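Local atomic coordinates of beta-galactosidase/beta-glucuronidase (Faecalibacterium prausnitzii L2-6, PDB entry 6MVF), a protein that binds flavin mononucleotide and probably hydrolyses beta-glucuronides as a family 2 glycoside hydrolase of the human gut microbiome. Residues A[488-492]-A[551-555]; A[535-539]-A[559-565]. All blocks are in the same frame, centred on the assembly; numbering follows the deposited sequence.

Interaction 1: residues A[488-492]-A[551-555]; sequences GCEGI and RNNKG
Glu490 sets its carboxylate against the aliphatic chain of Lys554, whose CG lies over one face of the group, 3.6 Å from Glu490 CD. Waters 2 and 3 lie on the other side of the carboxylate plane: water 3 bonds Glu490 OE2 at 2.7 Å, while water 2 reaches OE1 only weakly. The second flat group, the amide of Asn553, is turned 89° from the carboxylate, so the two are not stacked. Ile492 CD1 stands off one face of this amide at its nitrogen end, 3.9 Å from Asn553 ND2, and water 2 accepts from ND2 close to the amide plane. Glu490 OE1 also receives a weak bond from the backbone, Asn553 N at 3.1 Å, and the N-H is poorly aimed, with an angle of 133°. Glu490 OE2 is salt-bridged to Lys554 NZ at 3.2 Å, the hydrogen bond within it being weak; the ammonium has its stronger polar partner in Tyr459 OH. The bend of the glutamate at chi2 (-98°) turns the carboxylate back across Lys554, which allows one side chain to reach both residues. Backbone pairing adds a straighter link, Gly491 N to Asn553 O at 3.0 Å. Beside it, Lys554 CA makes a CA-H...O contact with Cys489 O at 3.4 Å. The turn that presents these groups is itself braced: Asn552 OD1 accepts from Lys554 N at 3.1 Å, an Asx turn. Asn264 of the second subunit donates to Gly491 O, so the contact borders the subunit interface. The loop 488-492 follows strand 482-487, the seventh parallel strand of the TIM barrel, while 551-555 belongs to the excursion after the eighth, 529-532. The arrangement is thus two neighbouring loops joined at the C-terminal end of a TIM barrel.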
loop_
_atom_site.group_PDB
_atom_site.type_symbol
_atom_site.label_atom_id
_atom_site.label_comp_id
_atom_site.label_asym_id
_atom_site.label_seq_id
_atom_site.Cartn_x
_atom_site.Cartn_y
_atom_site.Cartn_z
ATOM N N GLY A 488 20.445 -10.771 -35.321
ATOM C CA GLY A 488 20.052 -11.772 -34.356
ATOM C C GLY A 488 19.994 -13.151 -34.984
ATOM O O GLY A 488 20.391 -13.357 -36.120
ATOM N N CYS A 489 19.452 -14.078 -34.214
ATOM C CA CYS A 489 19.598 -15.483 -34.535
ATOM C C CYS A 489 18.623 -16.243 -33.656
ATOM O O CYS A 489 18.371 -15.833 -32.521
ATOM C CB CYS A 489 21.046 -15.894 -34.286
ATOM S SG CYS A 489 21.404 -17.578 -34.411
ATOM N N GLU A 490 18.029 -17.299 -34.191
ATOM C CA GLU A 490 17.065 -18.046 -33.404
ATOM C C GLU A 490 17.780 -18.900 -32.382
ATOM O O GLU A 490 18.898 -19.363 -32.602
ATOM C CB GLU A 490 16.189 -18.931 -34.283
ATOM C CG GLU A 490 15.430 -18.143 -35.343
ATOM C CD GLU A 490 14.015 -17.853 -34.930
ATOM O OE1 GLU A 490 13.576 -18.518 -33.956
ATOM O OE2 GLU A 490 13.364 -16.978 -35.575
ATOM N N GLY A 491 17.124 -19.073 -31.242
ATOM C CA GLY A 491 17.551 -19.939 -30.169
ATOM C C GLY A 491 16.323 -20.554 -29.520
ATOM O O GLY A 491 15.454 -19.851 -28.988
ATOM N N ILE A 492 16.227 -21.875 -29.593
ATOM C CA ILE A 492 15.121 -22.619 -29.013
ATOM C C ILE A 492 15.736 -23.505 -27.938
ATOM O O ILE A 492 16.578 -24.355 -28.243
ATOM C CB ILE A 492 14.364 -23.399 -30.096
ATOM C CG1 ILE A 492 13.817 -22.373 -31.106
ATOM C CG2 ILE A 492 13.259 -24.240 -29.501
ATOM C CD1 ILE A 492 12.943 -22.917 -32.200
ATOM N N ARG A 551 5.888 -18.400 -33.670
ATOM C CA ARG A 551 6.808 -17.596 -32.882
ATOM C C ARG A 551 8.012 -17.157 -33.695
ATOM O O ARG A 551 8.527 -17.908 -34.527
ATOM C CB ARG A 551 7.320 -18.372 -31.650
ATOM C CG ARG A 551 6.232 -18.976 -30.776
ATOM C CD ARG A 551 5.485 -17.914 -30.035
ATOM N NE ARG A 551 4.354 -18.497 -29.323
ATOM C CZ ARG A 551 4.435 -19.195 -28.193
ATOM N NH1 ARG A 551 5.607 -19.406 -27.611
ATOM N NH2 ARG A 551 3.334 -19.691 -27.649
ATOM N N ASN A 552 8.473 -15.947 -33.413
ATOM C CA ASN A 552 9.865 -15.587 -33.633
ATOM C C ASN A 552 10.626 -15.849 -32.332
ATOM O O ASN A 552 10.270 -15.306 -31.279
ATOM C CB ASN A 552 9.975 -14.133 -34.073
ATOM C CG ASN A 552 11.380 -13.759 -34.511
ATOM O OD1 ASN A 552 12.312 -13.803 -33.720
ATOM N ND2 ASN A 552 11.532 -13.365 -35.775
ATOM N N ASN A 553 11.633 -16.715 -32.390
ATOM C CA ASN A 553 12.376 -17.134 -31.208
ATOM C C ASN A 553 13.809 -16.608 -31.217
ATOM O O ASN A 553 14.743 -17.274 -30.759
ATOM C CB ASN A 553 12.357 -18.655 -31.064
ATOM C CG ASN A 553 11.003 -19.184 -30.577
ATOM O OD1 ASN A 553 10.475 -18.760 -29.535
ATOM N ND2 ASN A 553 10.435 -20.106 -31.338
ATOM N N LYS A 554 13.988 -15.385 -31.717
ATOM C CA LYS A 554 15.273 -14.701 -31.700
ATOM C C LYS A 554 15.480 -13.905 -30.415
ATOM O O LYS A 554 16.378 -13.051 -30.366
ATOM C CB LYS A 554 15.418 -13.786 -32.927
ATOM C CG LYS A 554 15.256 -14.495 -34.251
ATOM C CD LYS A 554 15.923 -13.744 -35.410
ATOM C CE LYS A 554 15.648 -14.433 -36.764
ATOM N NZ LYS A 554 14.205 -14.290 -37.196
ATOM N N GLY A 555 14.690 -14.191 -29.373
ATOM C CA GLY A 555 14.771 -13.422 -28.144
ATOM C C GLY A 555 16.008 -13.746 -27.326
ATOM O O GLY A 555 16.567 -14.842 -27.383
HETATM O O HOH W 1 18.791 -12.993 -31.657
HETATM O O HOH W 2 10.968 -20.806 -33.970
HETATM O O HOH W 3 11.218 -18.602 -36.111
#

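Interaction 2: residues A[535-539]-A[559-565]; sequences MFDFG and IDRKTRK
Phe536 and Arg561 send their side chains in roughly perpendicular directions, yet their flat groups lie nearly parallel. The guanidinium plane is only 9° from that of the ring, and Arg561 CZ sits 3.7 Å from the Phe536 ring centroid, over the face: a stacked cation-pi pair. Arg561 CD adds a CH-pi contact to the same face, and Met535 CG covers the opposite one. The arginine chain is bent at chi2 (55°), which folds its end over the ring. Its guanidinium is fixed from several sides, because Arg561 NH1 donates to Ile559 O at 3.0 Å, from above the carbonyl plane, and NE forms a salt bridge with Asp320 of helix 314-327. With an alanine in place of Arg561, that face of Phe536 would probably lose its cover and Asp320 its cationic mate. Asp537 and Lys565 instead meet head-on: the lysine stretches out straight, and its NZ reaches the syn side of Asp537 OD1 at 2.6 Å, forming a salt bridge. Ile559 packs along the backbone of Asp537 and Phe538, with its CG1 against Asp537 O and its CD1 4.0 Å from Phe538 CA. Both ionic groups have further partners, since Gly555 N donates to Asp537 OD1 and Lys565 NZ also donates to the carbonyl oxygens of Gly491 and Gly555. The chemistry implies a buried cluster in which two positive side chains are each balanced by an aspartate, with one cation also spread over an aromatic face; such pairing probably offsets much of the cost of burying charge.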
loop_
_atom_site.group_PDB
_atom_site.type_symbol
_atom_site.label_atom_id
_atom_site.label_comp_id
_atom_site.label_asym_id
_atom_site.label_seq_id
_atom_site.Cartn_x
_atom_site.Cartn_y
_atom_site.Cartn_z
ATOM N N MET A 535 14.531 -8.483 -27.996
ATOM C CA MET A 535 14.707 -8.733 -26.564
ATOM C C MET A 535 13.987 -10.000 -26.135
ATOM O O MET A 535 14.531 -10.808 -25.366
ATOM C CB MET A 535 14.187 -7.555 -25.733
ATOM C CG MET A 535 14.411 -7.718 -24.243
ATOM S SD MET A 535 16.150 -7.754 -23.709
ATOM C CE MET A 535 15.981 -8.224 -21.988
ATOM N N PHE A 536 12.751 -10.170 -26.599
ATOM C CA PHE A 536 11.901 -11.285 -26.232
ATOM C C PHE A 536 11.445 -11.983 -27.499
ATOM O O PHE A 536 11.176 -11.317 -28.505
ATOM C CB PHE A 536 10.660 -10.829 -25.457
ATOM C CG PHE A 536 10.955 -9.940 -24.308
ATOM C CD1 PHE A 536 11.484 -10.460 -23.124
ATOM C CD2 PHE A 536 10.703 -8.585 -24.392
ATOM C CE1 PHE A 536 11.764 -9.626 -22.043
ATOM C CE2 PHE A 536 10.981 -7.733 -23.310
ATOM C CZ PHE A 536 11.516 -8.248 -22.141
ATOM N N ASP A 537 11.366 -13.323 -27.449
ATOM C CA ASP A 537 10.507 -14.045 -28.371
ATOM C C ASP A 537 9.164 -13.317 -28.478
ATOM O O ASP A 537 8.672 -12.739 -27.503
ATOM C CB ASP A 537 10.288 -15.480 -27.882
ATOM C CG ASP A 537 11.604 -16.241 -27.555
ATOM O OD1 ASP A 537 12.645 -16.042 -28.210
ATOM O OD2 ASP A 537 11.575 -17.084 -26.625
ATOM N N PHE A 538 8.571 -13.307 -29.667
ATOM C CA PHE A 538 7.291 -12.624 -29.842
ATOM C C PHE A 538 6.434 -13.437 -30.805
ATOM O O PHE A 538 6.932 -14.344 -31.484
ATOM C CB PHE A 538 7.490 -11.166 -30.314
ATOM C CG PHE A 538 8.240 -11.027 -31.634
ATOM C CD1 PHE A 538 9.618 -10.974 -31.665
ATOM C CD2 PHE A 538 7.559 -10.931 -32.832
ATOM C CE1 PHE A 538 10.304 -10.841 -32.857
ATOM C CE2 PHE A 538 8.241 -10.778 -34.018
ATOM C CZ PHE A 538 9.611 -10.737 -34.033
ATOM N N GLY A 539 5.145 -13.106 -30.876
ATOM C CA GLY A 539 4.189 -13.905 -31.634
ATOM C C GLY A 539 4.111 -13.558 -33.117
ATOM O O GLY A 539 3.948 -12.391 -33.489
ATOM N N ILE A 559 9.212 -15.536 -24.171
ATOM C CA ILE A 559 8.037 -14.708 -24.415
ATOM C C ILE A 559 7.193 -14.520 -23.153
ATOM O O ILE A 559 6.416 -13.568 -23.054
ATOM C CB ILE A 559 7.246 -15.343 -25.571
ATOM C CG1 ILE A 559 6.248 -14.355 -26.152
ATOM C CG2 ILE A 559 6.582 -16.624 -25.129
ATOM C CD1 ILE A 559 5.363 -14.961 -27.202
ATOM N N ASP A 560 7.332 -15.400 -22.175
ATOM C CA ASP A 560 6.661 -15.253 -20.899
ATOM C C ASP A 560 7.488 -14.427 -19.910
ATOM O O ASP A 560 7.110 -14.313 -18.743
ATOM C CB ASP A 560 6.333 -16.645 -20.334
ATOM C CG ASP A 560 7.566 -17.538 -20.198
ATOM O OD1 ASP A 560 8.700 -16.999 -20.096
ATOM O OD2 ASP A 560 7.404 -18.788 -20.197
ATOM N N ARG A 561 8.610 -13.861 -20.361
ATOM C CA ARG A 561 9.537 -13.039 -19.585
ATOM C C ARG A 561 10.226 -13.802 -18.471
ATOM O O ARG A 561 10.865 -13.184 -17.628
ATOM C CB ARG A 561 8.853 -11.793 -18.994
ATOM C CG ARG A 561 8.861 -10.576 -19.922
ATOM C CD ARG A 561 8.249 -10.887 -21.301
ATOM N NE ARG A 561 7.977 -9.705 -22.117
ATOM C CZ ARG A 561 7.579 -9.753 -23.388
ATOM N NH1 ARG A 561 7.405 -10.925 -23.991
ATOM N NH2 ARG A 561 7.356 -8.628 -24.066
ATOM N N LYS A 562 10.136 -15.130 -18.453
ATOM C CA LYS A 562 10.632 -15.913 -17.326
ATOM C C LYS A 562 12.077 -16.386 -17.479
ATOM O O LYS A 562 12.805 -16.449 -16.482
ATOM C CB LYS A 562 9.727 -17.127 -17.096
ATOM C CG LYS A 562 8.376 -16.780 -16.537
ATOM C CD LYS A 562 7.693 -17.998 -15.928
ATOM C CE LYS A 562 6.435 -17.574 -15.200
ATOM N NZ LYS A 562 6.733 -16.467 -14.250
ATOM N N THR A 563 12.514 -16.740 -18.693
ATOM C CA THR A 563 13.762 -17.471 -18.891
ATOM C C THR A 563 14.713 -16.652 -19.752
ATOM O O THR A 563 14.443 -16.402 -20.932
ATOM C CB THR A 563 13.509 -18.853 -19.511
ATOM O OG1 THR A 563 12.632 -19.597 -18.669
ATOM C CG2 THR A 563 14.797 -19.640 -19.632
ATOM N N ARG A 564 15.828 -16.257 -19.154
ATOM C CA ARG A 564 16.909 -15.589 -19.851
ATOM C C ARG A 564 17.762 -16.627 -20.565
ATOM O O ARG A 564 18.324 -17.533 -19.927
ATOM C CB ARG A 564 17.742 -14.797 -18.857
ATOM C CG ARG A 564 16.985 -13.656 -18.204
ATOM C CD ARG A 564 17.551 -13.343 -16.825
ATOM N NE ARG A 564 16.919 -12.169 -16.237
ATOM C CZ ARG A 564 15.677 -12.159 -15.754
ATOM N NH1 ARG A 564 14.939 -13.272 -15.786
ATOM N NH2 ARG A 564 15.166 -11.033 -15.253
ATOM N N LYS A 565 17.858 -16.504 -21.888
ATOM C CA LYS A 565 18.693 -17.428 -22.625
ATOM C C LYS A 565 20.163 -17.101 -22.376
ATOM O O LYS A 565 20.510 -16.072 -21.793
ATOM C CB LYS A 565 18.351 -17.376 -24.107
ATOM C CG LYS A 565 16.900 -17.667 -24.399
ATOM C CD LYS A 565 16.633 -17.533 -25.867
ATOM C CE LYS A 565 15.160 -17.512 -26.127
ATOM N NZ LYS A 565 14.933 -17.175 -27.559
#

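The two interactions lie about 9 Å apart between centres, on the same side of the chain's centre, and all four segments belong to the TIM barrel domain of the family 2 glycoside hydrolase. Along the chain they alternate in the order 488-492, 535-539, 551-555, 559-565, so the contacts interlock rather than follow one another. Strands 538-540 and 551-552 pair antiparallel in a small two-stranded sheet, where Asn552 N and Phe538 O are 2.9 Å apart. Asn553 CA also packs on Asp537 OD1, at 3.2 Å. Both contacts touch Asn264 of the second subunit, which places this joined set of barrel loops at the interface between subunits and away from the flavin pocket.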